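Local coordinates for L-tyrosine isonitrile synthase (Pseudomonas aeruginosa, PDB 3E59), which builds the isonitrile group of paerucumarin on L-tyrosine, taking the isonitrile carbon from C2 of ribulose 5-phosphate, at residues P27-S32 against A191-L196; N153-R158 against A162-H167; L196-A201 against D275-P280. All blocks are in the same frame, centred on the assembly; numbering follows the deposited sequence.

Contact 1 of 3, residues P27-S32 against A191-L196; sequences PEHRQS and ASEEGL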
loop_
_atom_site.group_PDB
_atom_site.type_symbol
_atom_site.label_atom_id
_atom_site.label_comp_id
_atom_site.label_asym_id
_atom_site.label_seq_id
_atom_site.Cartn_x
_atom_site.Cartn_y
_atom_site.Cartn_z
ATOM N N PRO A 27 9.474 -7.990 -9.645
ATOM C CA PRO A 27 10.670 -8.839 -9.450
ATOM C C PRO A 27 11.103 -9.497 -10.761
ATOM O O PRO A 27 12.299 -9.641 -11.014
ATOM C CB PRO A 27 10.190 -9.910 -8.454
ATOM C CG PRO A 27 9.086 -9.233 -7.690
ATOM C CD PRO A 27 8.412 -8.302 -8.667
ATOM N N GLU A 28 10.125 -9.870 -11.588
ATOM C CA GLU A 28 10.377 -10.501 -12.888
ATOM C C GLU A 28 11.140 -9.612 -13.889
ATOM O O GLU A 28 11.723 -10.119 -14.849
ATOM C CB GLU A 28 9.056 -10.997 -13.500
ATOM C CG GLU A 28 8.405 -12.158 -12.715
ATOM C CD GLU A 28 7.595 -11.718 -11.491
ATOM O OE1 GLU A 28 7.487 -10.492 -11.217
ATOM O OE2 GLU A 28 7.036 -12.610 -10.808
ATOM N N HIS A 29 11.145 -8.299 -13.656
ATOM C CA HIS A 29 11.821 -7.352 -14.558
ATOM C C HIS A 29 13.220 -6.940 -14.098
ATOM O O HIS A 29 13.969 -6.350 -14.871
ATOM C CB HIS A 29 10.975 -6.087 -14.779
ATOM C CG HIS A 29 9.631 -6.344 -15.389
ATOM N ND1 HIS A 29 8.634 -5.396 -15.405
ATOM C CD2 HIS A 29 9.116 -7.441 -15.999
ATOM C CE1 HIS A 29 7.566 -5.887 -16.008
ATOM N NE2 HIS A 29 7.829 -7.130 -16.371
ATOM N N ARG A 30 13.573 -7.246 -12.850
ATOM C CA ARG A 30 14.832 -6.767 -12.265
ATOM C C ARG A 30 16.098 -7.342 -12.917
ATOM O O ARG A 30 17.060 -6.604 -13.155
ATOM C CB ARG A 30 14.856 -7.001 -10.748
ATOM C CG ARG A 30 13.839 -6.157 -9.967
ATOM C CD ARG A 30 14.166 -6.095 -8.471
ATOM N NE ARG A 30 13.376 -5.072 -7.782
ATOM C CZ ARG A 30 13.733 -3.794 -7.640
ATOM N NH1 ARG A 30 14.883 -3.355 -8.129
ATOM N NH2 ARG A 30 12.935 -2.948 -6.995
ATOM N N GLN A 31 16.084 -8.645 -13.218
ATOM C CA GLN A 31 17.279 -9.368 -13.690
ATOM C C GLN A 31 17.775 -8.961 -15.078
ATOM O O GLN A 31 18.989 -8.870 -15.295
ATOM C CB GLN A 31 17.061 -10.888 -13.636
ATOM N N SER A 32 16.854 -8.718 -16.013
ATOM C CA SER A 32 17.259 -8.391 -17.388
ATOM C C SER A 32 16.430 -7.349 -18.158
ATOM O O SER A 32 16.860 -6.897 -19.220
ATOM C CB SER A 32 17.494 -9.669 -18.231
ATOM O OG SER A 32 16.840 -10.809 -17.692
ATOM N N ALA A 191 -5.522 -9.260 -19.934
ATOM C CA ALA A 191 -5.132 -8.463 -21.099
ATOM C C ALA A 191 -3.667 -8.087 -21.127
ATOM O O ALA A 191 -3.164 -7.649 -22.165
ATOM C CB ALA A 191 -6.011 -7.202 -21.222
ATOM N N SER A 192 -2.967 -8.251 -20.005
ATOM C CA SER A 192 -1.545 -7.890 -19.966
ATOM C C SER A 192 -0.697 -8.760 -19.033
ATOM O O SER A 192 -1.214 -9.391 -18.099
ATOM C CB SER A 192 -1.374 -6.408 -19.604
ATOM O OG SER A 192 -1.701 -6.183 -18.243
ATOM N N GLU A 193 0.601 -8.789 -19.316
ATOM C CA GLU A 193 1.609 -9.394 -18.448
ATOM C C GLU A 193 1.426 -8.973 -17.003
ATOM O O GLU A 193 1.368 -9.836 -16.111
ATOM C CB GLU A 193 3.032 -9.025 -18.927
ATOM C CG GLU A 193 4.129 -9.180 -17.854
ATOM C CD GLU A 193 5.544 -8.900 -18.358
ATOM O OE1 GLU A 193 5.705 -8.336 -19.468
ATOM O OE2 GLU A 193 6.504 -9.257 -17.633
ATOM N N GLU A 194 1.318 -7.656 -16.788
ATOM C CA GLU A 194 1.280 -7.049 -15.451
ATOM C C GLU A 194 -0.034 -7.290 -14.735
ATOM O O GLU A 194 -0.066 -7.360 -13.508
ATOM C CB GLU A 194 1.531 -5.540 -15.523
ATOM C CG GLU A 194 2.914 -5.138 -16.043
ATOM C CD GLU A 194 2.948 -4.941 -17.544
ATOM O OE1 GLU A 194 2.120 -5.539 -18.267
ATOM O OE2 GLU A 194 3.818 -4.187 -18.003
ATOM N N GLY A 195 -1.117 -7.386 -15.498
ATOM C CA GLY A 195 -2.408 -7.785 -14.949
ATOM C C GLY A 195 -2.318 -9.178 -14.340
ATOM O O GLY A 195 -2.778 -9.410 -13.220
ATOM N N LEU A 196 -1.712 -10.112 -15.068
ATOM C CA LEU A 196 -1.540 -11.468 -14.540
ATOM C C LEU A 196 -0.563 -11.533 -13.361
ATOM O O LEU A 196 -0.737 -12.351 -12.454
ATOM C CB LEU A 196 -1.147 -12.441 -15.640
ATOM C CG LEU A 196 -2.241 -12.770 -16.665
ATOM C CD1 LEU A 196 -1.678 -13.685 -17.710
ATOM C CD2 LEU A 196 -3.452 -13.418 -16.013
#

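Contact 2 of 3, residues N153-R158 against A162-H167; sequences NLEDVR and AQRDNH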
loop_
_atom_site.group_PDB
_atom_site.type_symbol
_atom_site.label_atom_id
_atom_site.label_comp_id
_atom_site.label_asym_id
_atom_site.label_seq_id
_atom_site.Cartn_x
_atom_site.Cartn_y
_atom_site.Cartn_z
ATOM N N ASN A 153 -10.243 7.848 4.852
ATOM C CA ASN A 153 -10.891 6.535 4.884
ATOM C C ASN A 153 -12.162 6.555 4.039
ATOM O O ASN A 153 -12.620 7.626 3.632
ATOM C CB ASN A 153 -11.221 6.133 6.327
ATOM C CG ASN A 153 -10.034 6.291 7.271
ATOM O OD1 ASN A 153 -10.033 7.145 8.171
ATOM N ND2 ASN A 153 -9.017 5.483 7.064
ATOM N N LEU A 154 -12.735 5.382 3.781
ATOM C CA LEU A 154 -13.992 5.303 3.026
ATOM C C LEU A 154 -15.124 6.147 3.637
ATOM O O LEU A 154 -15.953 6.704 2.908
ATOM C CB LEU A 154 -14.440 3.846 2.859
ATOM C CG LEU A 154 -15.654 3.506 1.972
ATOM C CD1 LEU A 154 -15.584 4.139 0.583
ATOM C CD2 LEU A 154 -15.846 1.988 1.876
ATOM N N GLU A 155 -15.141 6.242 4.968
ATOM C CA GLU A 155 -16.202 6.955 5.690
ATOM C C GLU A 155 -16.061 8.471 5.636
ATOM O O GLU A 155 -16.974 9.196 6.034
ATOM C CB GLU A 155 -16.314 6.479 7.145
ATOM C CG GLU A 155 -15.015 6.437 7.917
ATOM C CD GLU A 155 -14.365 5.064 7.904
ATOM O OE1 GLU A 155 -14.357 4.388 6.846
ATOM O OE2 GLU A 155 -13.849 4.664 8.967
ATOM N N ASP A 156 -14.921 8.943 5.140
ATOM C CA ASP A 156 -14.690 10.372 4.966
ATOM C C ASP A 156 -15.239 10.903 3.647
ATOM O O ASP A 156 -15.229 12.113 3.416
ATOM C CB ASP A 156 -13.197 10.691 5.089
ATOM C CG ASP A 156 -12.625 10.281 6.438
ATOM O OD1 ASP A 156 -13.336 10.414 7.457
ATOM O OD2 ASP A 156 -11.460 9.825 6.481
ATOM N N VAL A 157 -15.706 10.002 2.781
ATOM C CA VAL A 157 -16.311 10.400 1.509
ATOM C C VAL A 157 -17.576 11.213 1.790
ATOM O O VAL A 157 -18.595 10.681 2.263
ATOM C CB VAL A 157 -16.601 9.187 0.565
ATOM C CG1 VAL A 157 -17.304 9.644 -0.721
ATOM C CG2 VAL A 157 -15.307 8.438 0.239
ATOM N N ARG A 158 -17.481 12.515 1.509
ATOM C CA ARG A 158 -18.554 13.474 1.774
ATOM C C ARG A 158 -19.887 13.023 1.176
ATOM O O ARG A 158 -20.927 13.146 1.817
ATOM C CB ARG A 158 -18.157 14.862 1.255
ATOM C CG ARG A 158 -19.001 16.014 1.761
ATOM C CD ARG A 158 -18.406 17.351 1.335
ATOM N NE ARG A 158 -19.396 18.432 1.370
ATOM C CZ ARG A 158 -19.140 19.702 1.052
ATOM N NH1 ARG A 158 -17.921 20.070 0.671
ATOM N NH2 ARG A 158 -20.105 20.614 1.114
ATOM N N ALA A 162 -24.335 10.097 5.019
ATOM C CA ALA A 162 -25.427 9.418 5.735
ATOM C C ALA A 162 -25.079 7.988 6.150
ATOM O O ALA A 162 -25.539 7.512 7.194
ATOM C CB ALA A 162 -26.701 9.422 4.888
ATOM N N GLN A 163 -24.257 7.319 5.340
ATOM C CA GLN A 163 -23.937 5.905 5.548
ATOM C C GLN A 163 -22.593 5.682 6.230
ATOM O O GLN A 163 -22.080 4.557 6.270
ATOM C CB GLN A 163 -24.009 5.138 4.223
ATOM C CG GLN A 163 -25.428 4.967 3.673
ATOM C CD GLN A 163 -26.405 4.380 4.696
ATOM O OE1 GLN A 163 -27.608 4.672 4.666
ATOM N NE2 GLN A 163 -25.890 3.556 5.609
ATOM N N ARG A 164 -22.063 6.765 6.799
ATOM C CA ARG A 164 -20.711 6.831 7.355
ATOM C C ARG A 164 -20.380 5.763 8.406
ATOM O O ARG A 164 -19.264 5.250 8.441
ATOM C CB ARG A 164 -20.450 8.253 7.892
ATOM C CG ARG A 164 -19.398 8.356 8.966
ATOM C CD ARG A 164 -18.736 9.715 8.980
ATOM N NE ARG A 164 -17.331 9.567 9.351
ATOM C CZ ARG A 164 -16.371 10.445 9.073
ATOM N NH1 ARG A 164 -16.644 11.569 8.414
ATOM N NH2 ARG A 164 -15.128 10.193 9.463
ATOM N N ASP A 165 -21.347 5.432 9.255
ATOM C CA ASP A 165 -21.125 4.451 10.323
ATOM C C ASP A 165 -21.742 3.070 10.050
ATOM O O ASP A 165 -21.744 2.201 10.928
ATOM C CB ASP A 165 -21.599 5.020 11.669
ATOM C CG ASP A 165 -20.761 6.212 12.125
ATOM O OD1 ASP A 165 -19.530 6.197 11.909
ATOM O OD2 ASP A 165 -21.333 7.164 12.698
ATOM N N ASN A 166 -22.244 2.872 8.832
ATOM C CA ASN A 166 -22.817 1.589 8.419
ATOM C C ASN A 166 -21.944 0.986 7.355
ATOM O O ASN A 166 -22.090 1.286 6.174
ATOM C CB ASN A 166 -24.238 1.768 7.889
ATOM N N HIS A 167 -21.036 0.128 7.790
ATOM C CA HIS A 167 -19.892 -0.269 6.985
ATOM C C HIS A 167 -20.246 -1.041 5.716
ATOM O O HIS A 167 -19.657 -0.791 4.656
ATOM C CB HIS A 167 -18.878 -1.018 7.846
ATOM C CG HIS A 167 -18.447 -0.255 9.065
ATOM N ND1 HIS A 167 -17.977 1.039 9.006
ATOM C CD2 HIS A 167 -18.427 -0.601 10.374
ATOM C CE1 HIS A 167 -17.681 1.456 10.224
ATOM N NE2 HIS A 167 -17.942 0.480 11.072
#

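Contact 3 of 3, residues L196-A201 against D275-P280; sequences LLLYRA and DDWLTP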
loop_
_atom_site.group_PDB
_atom_site.type_symbol
_atom_site.label_atom_id
_atom_site.label_comp_id
_atom_site.label_asym_id
_atom_site.label_seq_id
_atom_site.Cartn_x
_atom_site.Cartn_y
_atom_site.Cartn_z
ATOM N N LEU A 196 -1.712 -10.112 -15.068
ATOM C CA LEU A 196 -1.540 -11.468 -14.540
ATOM C C LEU A 196 -0.563 -11.533 -13.361
ATOM O O LEU A 196 -0.737 -12.351 -12.454
ATOM C CB LEU A 196 -1.147 -12.441 -15.640
ATOM C CG LEU A 196 -2.241 -12.770 -16.665
ATOM C CD1 LEU A 196 -1.678 -13.685 -17.710
ATOM C CD2 LEU A 196 -3.452 -13.418 -16.013
ATOM N N LEU A 197 0.453 -10.670 -13.384
ATOM C CA LEU A 197 1.432 -10.580 -12.308
ATOM C C LEU A 197 0.764 -10.091 -11.041
ATOM O O LEU A 197 1.049 -10.606 -9.967
ATOM C CB LEU A 197 2.640 -9.687 -12.685
ATOM C CG LEU A 197 3.640 -10.229 -13.724
ATOM C CD1 LEU A 197 4.755 -9.223 -14.002
ATOM C CD2 LEU A 197 4.233 -11.584 -13.296
ATOM N N LEU A 198 -0.133 -9.110 -11.183
ATOM C CA LEU A 198 -0.957 -8.630 -10.078
ATOM C C LEU A 198 -1.874 -9.718 -9.539
ATOM O O LEU A 198 -1.887 -9.983 -8.343
ATOM C CB LEU A 198 -1.794 -7.411 -10.503
ATOM C CG LEU A 198 -2.723 -6.843 -9.423
ATOM C CD1 LEU A 198 -1.948 -6.304 -8.227
ATOM C CD2 LEU A 198 -3.666 -5.769 -9.999
ATOM N N TYR A 199 -2.661 -10.327 -10.418
ATOM C CA TYR A 199 -3.536 -11.416 -10.012
ATOM C C TYR A 199 -2.772 -12.493 -9.185
ATOM O O TYR A 199 -3.242 -12.918 -8.128
ATOM C CB TYR A 199 -4.264 -12.025 -11.235
ATOM C CG TYR A 199 -5.208 -13.144 -10.851
ATOM C CD1 TYR A 199 -4.903 -14.472 -11.152
ATOM C CD2 TYR A 199 -6.386 -12.881 -10.135
ATOM C CE1 TYR A 199 -5.748 -15.498 -10.774
ATOM C CE2 TYR A 199 -7.237 -13.909 -9.751
ATOM C CZ TYR A 199 -6.912 -15.206 -10.070
ATOM O OH TYR A 199 -7.751 -16.235 -9.703
ATOM N N ARG A 200 -1.599 -12.908 -9.660
ATOM C CA ARG A 200 -0.775 -13.912 -8.950
ATOM C C ARG A 200 -0.329 -13.443 -7.570
ATOM O O ARG A 200 -0.317 -14.228 -6.614
ATOM C CB ARG A 200 0.422 -14.407 -9.806
ATOM C CG ARG A 200 1.376 -15.411 -9.077
ATOM C CD ARG A 200 1.971 -16.499 -9.983
ATOM N NE ARG A 200 3.357 -16.225 -10.380
ATOM C CZ ARG A 200 4.409 -17.028 -10.165
ATOM N NH1 ARG A 200 4.283 -18.192 -9.536
ATOM N NH2 ARG A 200 5.610 -16.656 -10.595
ATOM N N ALA A 201 0.017 -12.162 -7.462
ATOM C CA ALA A 201 0.494 -11.598 -6.204
ATOM C C ALA A 201 -0.611 -11.486 -5.156
ATOM O O ALA A 201 -0.431 -11.870 -3.984
ATOM C CB ALA A 201 1.119 -10.253 -6.449
ATOM N N ASP A 275 11.563 -8.092 -1.208
ATOM C CA ASP A 275 10.326 -8.407 -1.902
ATOM C C ASP A 275 9.578 -7.128 -2.240
ATOM O O ASP A 275 9.118 -6.419 -1.340
ATOM C CB ASP A 275 9.463 -9.333 -1.042
ATOM C CG ASP A 275 8.141 -9.710 -1.701
ATOM O OD1 ASP A 275 7.866 -9.322 -2.869
ATOM O OD2 ASP A 275 7.348 -10.399 -1.026
ATOM N N ASP A 276 9.452 -6.845 -3.540
ATOM C CA ASP A 276 8.740 -5.643 -4.021
ATOM C C ASP A 276 7.242 -5.637 -3.723
ATOM O O ASP A 276 6.619 -4.576 -3.760
ATOM C CB ASP A 276 8.946 -5.440 -5.533
ATOM C CG ASP A 276 10.351 -4.989 -5.875
ATOM O OD1 ASP A 276 10.647 -3.769 -5.790
ATOM O OD2 ASP A 276 11.160 -5.868 -6.243
ATOM N N TRP A 277 6.664 -6.814 -3.472
ATOM C CA TRP A 277 5.256 -6.930 -3.078
ATOM C C TRP A 277 5.005 -6.805 -1.557
ATOM O O TRP A 277 3.849 -6.716 -1.116
ATOM C CB TRP A 277 4.661 -8.262 -3.593
ATOM C CG TRP A 277 4.500 -8.285 -5.088
ATOM C CD1 TRP A 277 5.355 -8.838 -6.000
ATOM C CD2 TRP A 277 3.425 -7.706 -5.843
ATOM N NE1 TRP A 277 4.875 -8.648 -7.272
ATOM C CE2 TRP A 277 3.691 -7.957 -7.207
ATOM C CE3 TRP A 277 2.257 -7.017 -5.500
ATOM C CZ2 TRP A 277 2.835 -7.526 -8.237
ATOM C CZ3 TRP A 277 1.392 -6.597 -6.531
ATOM C CH2 TRP A 277 1.696 -6.854 -7.879
ATOM N N LEU A 278 6.071 -6.820 -0.761
ATOM C CA LEU A 278 5.915 -6.876 0.689
ATOM C C LEU A 278 5.606 -5.501 1.257
ATOM O O LEU A 278 6.254 -4.517 0.900
ATOM C CB LEU A 278 7.166 -7.460 1.366
ATOM C CG LEU A 278 7.066 -7.779 2.871
ATOM C CD1 LEU A 278 5.899 -8.731 3.175
ATOM C CD2 LEU A 278 8.383 -8.381 3.373
ATOM N N THR A 279 4.617 -5.460 2.148
ATOM C CA THR A 279 4.211 -4.248 2.832
ATOM C C THR A 279 4.219 -4.476 4.364
ATOM O O THR A 279 4.125 -5.621 4.813
ATOM C CB THR A 279 2.832 -3.791 2.361
ATOM O OG1 THR A 279 1.879 -4.808 2.665
ATOM C CG2 THR A 279 2.828 -3.507 0.833
ATOM N N PRO A 280 4.374 -3.392 5.156
ATOM C CA PRO A 280 4.491 -3.502 6.625
ATOM C C PRO A 280 3.324 -4.176 7.362
ATOM O O PRO A 280 3.536 -4.733 8.436
ATOM C CB PRO A 280 4.669 -2.054 7.083
ATOM C CG PRO A 280 4.262 -1.193 5.936
ATOM C CD PRO A 280 4.517 -1.993 4.698
#

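Contact 1 of 3, residues P27-S32 against A191-L196
A histidine-carboxylate hydrogen bond between H29 and E193 joins the short, weakly bonded helix 27-30 to the N-terminal turn of helix 193-210, at the surface of the protein. NE2 of H29 donates to OE2 of E193 at 2.8 Å, with an N-H...O angle of 161°. The acceptor lies almost exactly in the imidazole plane, at the ring edge, where an N-H points. At the acceptor the approach is out of plane: NE2 comes from above the carboxylate, and ring and carboxylate stand 84° apart. The two side chains reach for each other from opposite directions. E193 sends CG anti to its backbone N (chi1 160°) and then runs on extended, so that OE2 is carried far enough from the helix to bridge to a separate element; a long acidic side chain suits this task. Histidine suits the other end, since its flat ring offers a directed donor and also meets the ring of Y26 beside it.

The start of the helix is capped by S192, whose OG accepts from N of G195 at 3.1 Å, while its carbonyl O accepts from N of L196 at 3.2 Å. E193 follows directly, in the first turn, where a negative side chain is probably stabilised by the amino end of the helix dipole. E194 adds to the acidic surroundings: its OE2 lies 5.2 Å from NE2 of H29, too far for a bond but near enough that the two glutamates together could favour a protonated imidazole. Serine at the N-cap followed by glutamate in the first turn is a classic helix beginning, here with the glutamate also used as a side-chain tie between two helices.

Contact 2 of 3, residues N153-R158 against A162-H167
D156 and E155 meet R164 within the loop that leads from edge strand 149-151 of the parallel sheet to helix 167-178, a surface connection pinned to itself by a salt bridge. R164 starts with CG anti to its backbone N and bends at its third torsion, which lays the guanidinium beside the 3-10 turn 154-156. Its NH2 pairs with OD1 of D156 at 2.7 Å, the carboxylate and guanidinium planes being inclined by 61°.

One face of the same guanidinium rests on the backbone of E155, whose carbonyl O sits 3.3 Å from CZ of R164. The oxygen lies above the plane rather than in line with an N-H, so its contribution is probably electrostatic. Arginine fits here because it offers both a charged end and a flat face. The side chain of E155 turns elsewhere: CB touches O of R164 at 3.4 Å, but with chi1 at 50° CG is tucked between backbone N and carbonyl carbon, and a bend at chi2 takes the carboxylate away to Q134 and R117.

Aspartate serves at 156 because its short side chain can reach back to the start of its own turn while OD1 holds R164: N of N153 donates to OD2 of D156 at 2.8 Å, with an N-H...O angle of 173°.

Contact 3 of 3, residues L196-A201 against D275-P280
W277 packs its indole against A201 and L198 of helix 193-210, from a type I beta turn, D275 to L278, in the loop between strands 265-267 and 284-287. Its CB points at the helix, and CG follows anti to the carbonyl carbon (chi1 -70°), extending the ring away from the turn. CG of W277 is 4.1 Å from CB of A201. Farther in, CD2 and CE2 of W277 both come to 3.5 Å from CB of A201, which stands 3.3 Å from the centroid of the six-membered ring and only 6° off its normal: a CH-pi contact almost centred on the face. CE3 of W277 lies 3.6 Å from CB of A201, and NE1, on the five-membered ring, 4.2 Å. Alanine suits the place because its short side chain lets the broad indole lie close to the helix backbone.

At the far end of the ring the A201 methyl remains over the face and further neighbours join. CZ2 of W277 comes within 4.0 Å of O of L197, an oblique approach. CZ3 and CH2 also reach L198, whose CD1 lies near the ring plane at the edge, 3.7 Å from CH2 of W277. The CB of L198 points away from the loop, yet its branched end swings one methyl back to the tryptophan; the leucine also packs on I234 and W238 of helix 219-247. The ring of H257 meets the indole at a slant.

The base of the tryptophan is steadied by an Asx turn, in which N of W277 donates to OD1 of D275 at 2.8 Å, with an N-H...O angle of 152°.

How the contacts relate
Contacts 1 and 3 are neighbours, their centres 11 Å apart, and both use helix 193-210, with L196 in common. They also touch directly: NH2 of R30 forms a salt bridge with OD1 of D276 at 2.7 Å, and CD of P27 packs 3.8 Å from NE1 of W277. The 27-32 segment thus bridges the helix start and the 275-280 loop. Contact 2 stands apart on the other side of the chain's centre, its centre 36 Å from that of contact 1 and 29 Å from that of contact 3. A phosphate ion, probably from crystallisation, lies about 5 Å from the L198 side chain and may mark a pocket near contact 3.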